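Local coordinates for replicative DNA helicase (Mycobacterium chimaera, PDB 6RIY), which contains an intein, the part modelled here, which in its native form probably excises itself by protein splicing from a helicase that probably unwinds DNA at the replication fork, at residues T34-T40 with R123-N129. Residues are numbered along the deposited sequence.
Sequences TRVVAAT and RCVEVDN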
ATOM      1  N   THR A  34      -8.610  11.098  -2.535  1.00 14.31           N
ATOM      2  CA  THR A  34      -9.295  10.119  -3.369  1.00 16.46           C
ATOM      3  C   THR A  34     -10.274   9.349  -2.491  1.00 19.22           C
ATOM      4  O   THR A  34      -9.983   9.058  -1.329  1.00 20.07           O
ATOM      5  CB  THR A  34      -8.295   9.174  -4.075  1.00 17.27           C
ATOM      6  OG1 THR A  34      -8.976   8.384  -5.058  1.00 20.28           O
ATOM      7  CG2 THR A  34      -7.588   8.256  -3.086  1.00 11.99           C
ATOM      8  N   ARG A  35     -11.454   9.060  -3.030  1.00 16.37           N
ATOM      9  CA  ARG A  35     -12.532   8.486  -2.230  1.00 15.17           C
ATOM     10  C   ARG A  35     -12.462   6.965  -2.254  1.00 19.54           C
ATOM     11  O   ARG A  35     -12.152   6.357  -3.278  1.00 14.37           O
ATOM     12  CB  ARG A  35     -13.889   8.965  -2.753  1.00 18.37           C
ATOM     13  CG  ARG A  35     -15.104   8.531  -1.957  1.00 28.25           C
ATOM     14  CD  ARG A  35     -16.364   8.998  -2.673  1.00 37.96           C
ATOM     15  NE  ARG A  35     -17.587   8.737  -1.919  1.00 44.27           N
ATOM     16  CZ  ARG A  35     -18.218   7.567  -1.898  1.00 49.54           C
ATOM     17  NH1 ARG A  35     -17.734   6.534  -2.581  1.00 48.96           N
ATOM     18  NH2 ARG A  35     -19.330   7.424  -1.188  1.00 50.44           N
ATOM     19  N   VAL A  36     -12.764   6.352  -1.118  1.00 15.02           N
ATOM     20  CA  VAL A  36     -12.818   4.900  -1.035  1.00 12.88           C
ATOM     21  C   VAL A  36     -14.163   4.457  -1.591  1.00 14.67           C
ATOM     22  O   VAL A  36     -15.214   4.902  -1.121  1.00 16.79           O
ATOM     23  CB  VAL A  36     -12.612   4.437   0.415  1.00 17.89           C
ATOM     24  CG1 VAL A  36     -12.780   2.931   0.556  1.00 17.03           C
ATOM     25  CG2 VAL A  36     -11.217   4.881   0.890  1.00 14.69           C
ATOM     26  N   VAL A  37     -14.137   3.621  -2.629  1.00 15.21           N
ATOM     27  CA  VAL A  37     -15.374   3.158  -3.241  1.00 17.31           C
ATOM     28  C   VAL A  37     -15.766   1.767  -2.755  1.00 18.15           C
ATOM     29  O   VAL A  37     -16.938   1.382  -2.901  1.00 19.28           O
ATOM     30  CB  VAL A  37     -15.289   3.188  -4.782  1.00 24.16           C
ATOM     31  CG1 VAL A  37     -15.146   4.618  -5.277  1.00 21.73           C
ATOM     32  CG2 VAL A  37     -14.136   2.347  -5.275  1.00 25.23           C
ATOM     33  N   ALA A  38     -14.836   1.017  -2.171  1.00 24.59           N
ATOM     34  CA  ALA A  38     -15.128  -0.305  -1.641  1.00 24.49           C
ATOM     35  C   ALA A  38     -14.052  -0.654  -0.626  1.00 20.67           C
ATOM     36  O   ALA A  38     -12.933  -0.135  -0.673  1.00 16.13           O
ATOM     37  CB  ALA A  38     -15.201  -1.360  -2.750  1.00 20.35           C
ATOM     38  N   ALA A  39     -14.409  -1.538   0.302  1.00 16.88           N
ATOM     39  CA  ALA A  39     -13.468  -1.960   1.328  1.00 16.72           C
ATOM     40  C   ALA A  39     -13.890  -3.333   1.819  1.00 21.29           C
ATOM     41  O   ALA A  39     -15.041  -3.516   2.226  1.00 22.90           O
ATOM     42  CB  ALA A  39     -13.424  -0.958   2.485  1.00 17.12           C
ATOM     43  N   THR A  40     -12.967  -4.286   1.783  1.00 19.36           N
ATOM     44  CA  THR A  40     -13.321  -5.658   2.120  1.00 18.32           C
ATOM     45  C   THR A  40     -13.545  -5.809   3.618  1.00 15.56           C
ATOM     46  O   THR A  40     -13.180  -4.946   4.420  1.00 17.03           O
ATOM     47  CB  THR A  40     -12.225  -6.635   1.691  1.00 18.61           C
ATOM     48  OG1 THR A  40     -11.021  -6.365   2.423  1.00 21.20           O
ATOM     49  CG2 THR A  40     -11.958  -6.530   0.207  1.00 19.03           C
ATOM     50  N   ARG A 123      -6.773  -6.111   4.897  1.00 10.31           N
ATOM     51  CA  ARG A 123      -7.953  -5.638   4.175  1.00  9.50           C
ATOM     52  C   ARG A 123      -7.531  -5.001   2.857  1.00  9.43           C
ATOM     53  O   ARG A 123      -6.453  -4.413   2.769  1.00  9.82           O
ATOM     54  CB  ARG A 123      -8.728  -4.564   4.949  1.00 16.06           C
ATOM     55  CG  ARG A 123      -9.510  -4.995   6.155  1.00 22.21           C
ATOM     56  CD  ARG A 123     -10.167  -3.759   6.791  1.00 21.97           C
ATOM     57  NE  ARG A 123     -11.396  -3.373   6.102  1.00 22.19           N
ATOM     58  CZ  ARG A 123     -11.962  -2.173   6.186  1.00 18.65           C
ATOM     59  NH1 ARG A 123     -11.398  -1.213   6.912  1.00 15.37           N
ATOM     60  NH2 ARG A 123     -13.087  -1.930   5.534  1.00 17.97           N
ATOM     61  N   CYS A 124      -8.429  -5.040   1.873  1.00 12.69           N
ATOM     62  CA  CYS A 124      -8.280  -4.292   0.629  1.00 17.38           C
ATOM     63  C   CYS A 124      -9.281  -3.146   0.548  1.00 11.63           C
ATOM     64  O   CYS A 124     -10.404  -3.235   1.053  1.00 12.87           O
ATOM     65  CB  CYS A 124      -8.482  -5.173  -0.606  1.00 27.18           C
ATOM     66  SG  CYS A 124      -7.343  -6.528  -0.771  1.00 35.45           S
ATOM     67  N   VAL A 125      -8.872  -2.087  -0.150  1.00 16.58           N
ATOM     68  CA  VAL A 125      -9.756  -0.984  -0.505  1.00 18.77           C
ATOM     69  C   VAL A 125      -9.727  -0.829  -2.020  1.00 18.03           C
ATOM     70  O   VAL A 125      -8.764  -1.207  -2.692  1.00 16.95           O
ATOM     71  CB  VAL A 125      -9.349   0.341   0.175  1.00 15.42           C
ATOM     72  CG1 VAL A 125      -9.387   0.207   1.689  1.00 17.89           C
ATOM     73  CG2 VAL A 125      -7.950   0.769  -0.290  1.00 17.76           C
ATOM     74  N   GLU A 126     -10.796  -0.256  -2.559  1.00 15.51           N
ATOM     75  CA  GLU A 126     -10.777   0.272  -3.914  1.00 20.27           C
ATOM     76  C   GLU A 126     -10.998   1.777  -3.844  1.00 14.39           C
ATOM     77  O   GLU A 126     -11.762   2.258  -3.006  1.00 15.32           O
ATOM     78  CB  GLU A 126     -11.833  -0.400  -4.786  1.00 18.93           C
ATOM     79  CG  GLU A 126     -11.772  -1.923  -4.729  1.00 26.55           C
ATOM     80  CD  GLU A 126     -12.714  -2.603  -5.704  1.00 40.92           C
ATOM     81  OE1 GLU A 126     -12.812  -2.144  -6.862  1.00 43.43           O
ATOM     82  OE2 GLU A 126     -13.357  -3.601  -5.313  1.00 39.56           O
ATOM     83  N   VAL A 127     -10.329   2.527  -4.715  1.00 13.16           N
ATOM     84  CA  VAL A 127     -10.402   3.981  -4.669  1.00 12.77           C
ATOM     85  C   VAL A 127     -10.826   4.513  -6.031  1.00 17.93           C
ATOM     86  O   VAL A 127     -10.775   3.812  -7.041  1.00 17.07           O
ATOM     87  CB  VAL A 127      -9.069   4.610  -4.220  1.00 10.79           C
ATOM     88  CG1 VAL A 127      -8.801   4.243  -2.751  1.00 12.17           C
ATOM     89  CG2 VAL A 127      -7.945   4.123  -5.112  1.00 14.43           C
ATOM     90  N   ASP A 128     -11.267   5.771  -6.046  1.00 14.38           N
ATOM     91  CA  ASP A 128     -11.967   6.311  -7.205  1.00 16.06           C
ATOM     92  C   ASP A 128     -11.047   7.050  -8.172  1.00 15.39           C
ATOM     93  O   ASP A 128     -11.526   7.848  -8.981  1.00 29.02           O
ATOM     94  CB  ASP A 128     -13.122   7.208  -6.755  1.00 23.53           C
ATOM     95  CG  ASP A 128     -12.672   8.578  -6.286  1.00 29.11           C
ATOM     96  OD1 ASP A 128     -11.473   8.773  -5.986  1.00 32.46           O
ATOM     97  OD2 ASP A 128     -13.540   9.470  -6.220  1.00 36.83           O
ATOM     98  N   ASN A 129      -9.777   6.793  -8.128  1.00 13.61           N
ATOM     99  CA  ASN A 129      -8.975   7.410  -9.168  1.00 15.36           C
ATOM    100  C   ASN A 129      -8.564   6.361 -10.199  1.00 14.84           C
ATOM    101  O   ASN A 129      -8.399   5.184  -9.863  1.00 13.39           O
ATOM    102  CB  ASN A 129      -7.735   8.105  -8.587  1.00 12.28           C
ATOM    103  CG  ASN A 129      -6.799   7.150  -7.894  1.00 14.62           C
ATOM    104  OD1 ASN A 129      -5.926   6.554  -8.525  1.00 15.18           O
ATOM    105  ND2 ASN A 129      -6.943   7.028  -6.580  1.00 12.33           N
TER
HETATM  106  O   HOH W   1     -12.153  11.391  -5.158  1.00 38.75           O
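In this all-beta Hedgehog/intein (HINT) fold, strands 33-39 and 122-127 run antiparallel as the two inner strands of a four-stranded sheet, with 2-3 and 25-27 on the outside. The pairing is interrupted by a classic beta bulge: two residues, Val37 and Ala38, stand opposite the single Glu126, whose carbonyl O takes a 2.8 Å hydrogen bond from Val37 N and a weak one of 3.4 Å from Ala38 N. Val37, with psi near -18°, is the extra residue. Glu126 N returns a 2.9 Å bond to Ala38 O, while the Glu126 side chain lies beside the bulge, its CB 3.6 Å from Val37 CG2. Ala38 and Glu126 point to one face; because the bulge shifts the register by one, Val36 and Ala39 come out on the other, with Val125 and Val127, where Val36 CG2 meets Val127 CG1 at 4.4 Å.

Thr40, the residue most covered here, secures one end of the ladder. Thr40 N bonds to Cys124 O (2.9 Å) and Cys124 N to Thr40 OG1 (3.0 Å), so the threonine side chain replaces a backbone acceptor. Arg123 then folds back, giving NE to Thr40 O at 2.9 Å, and its NH1 reaches on to Val20 O, between strands 14-16 and 25-27.

At the other end, Asp128 continues the pairing with a weak bond from its N to Arg35 O (3.0 Å) and adds its side chain: OD1 accepts from Arg35 N at 3.0 Å and from Thr34 OG1 at 2.7 Å. Asn129 ND2, which also binds Leu133 O, donates to Thr34 OG1 at 2.9 Å, and a water donates to Asp128 OD2 at 2.6 Å.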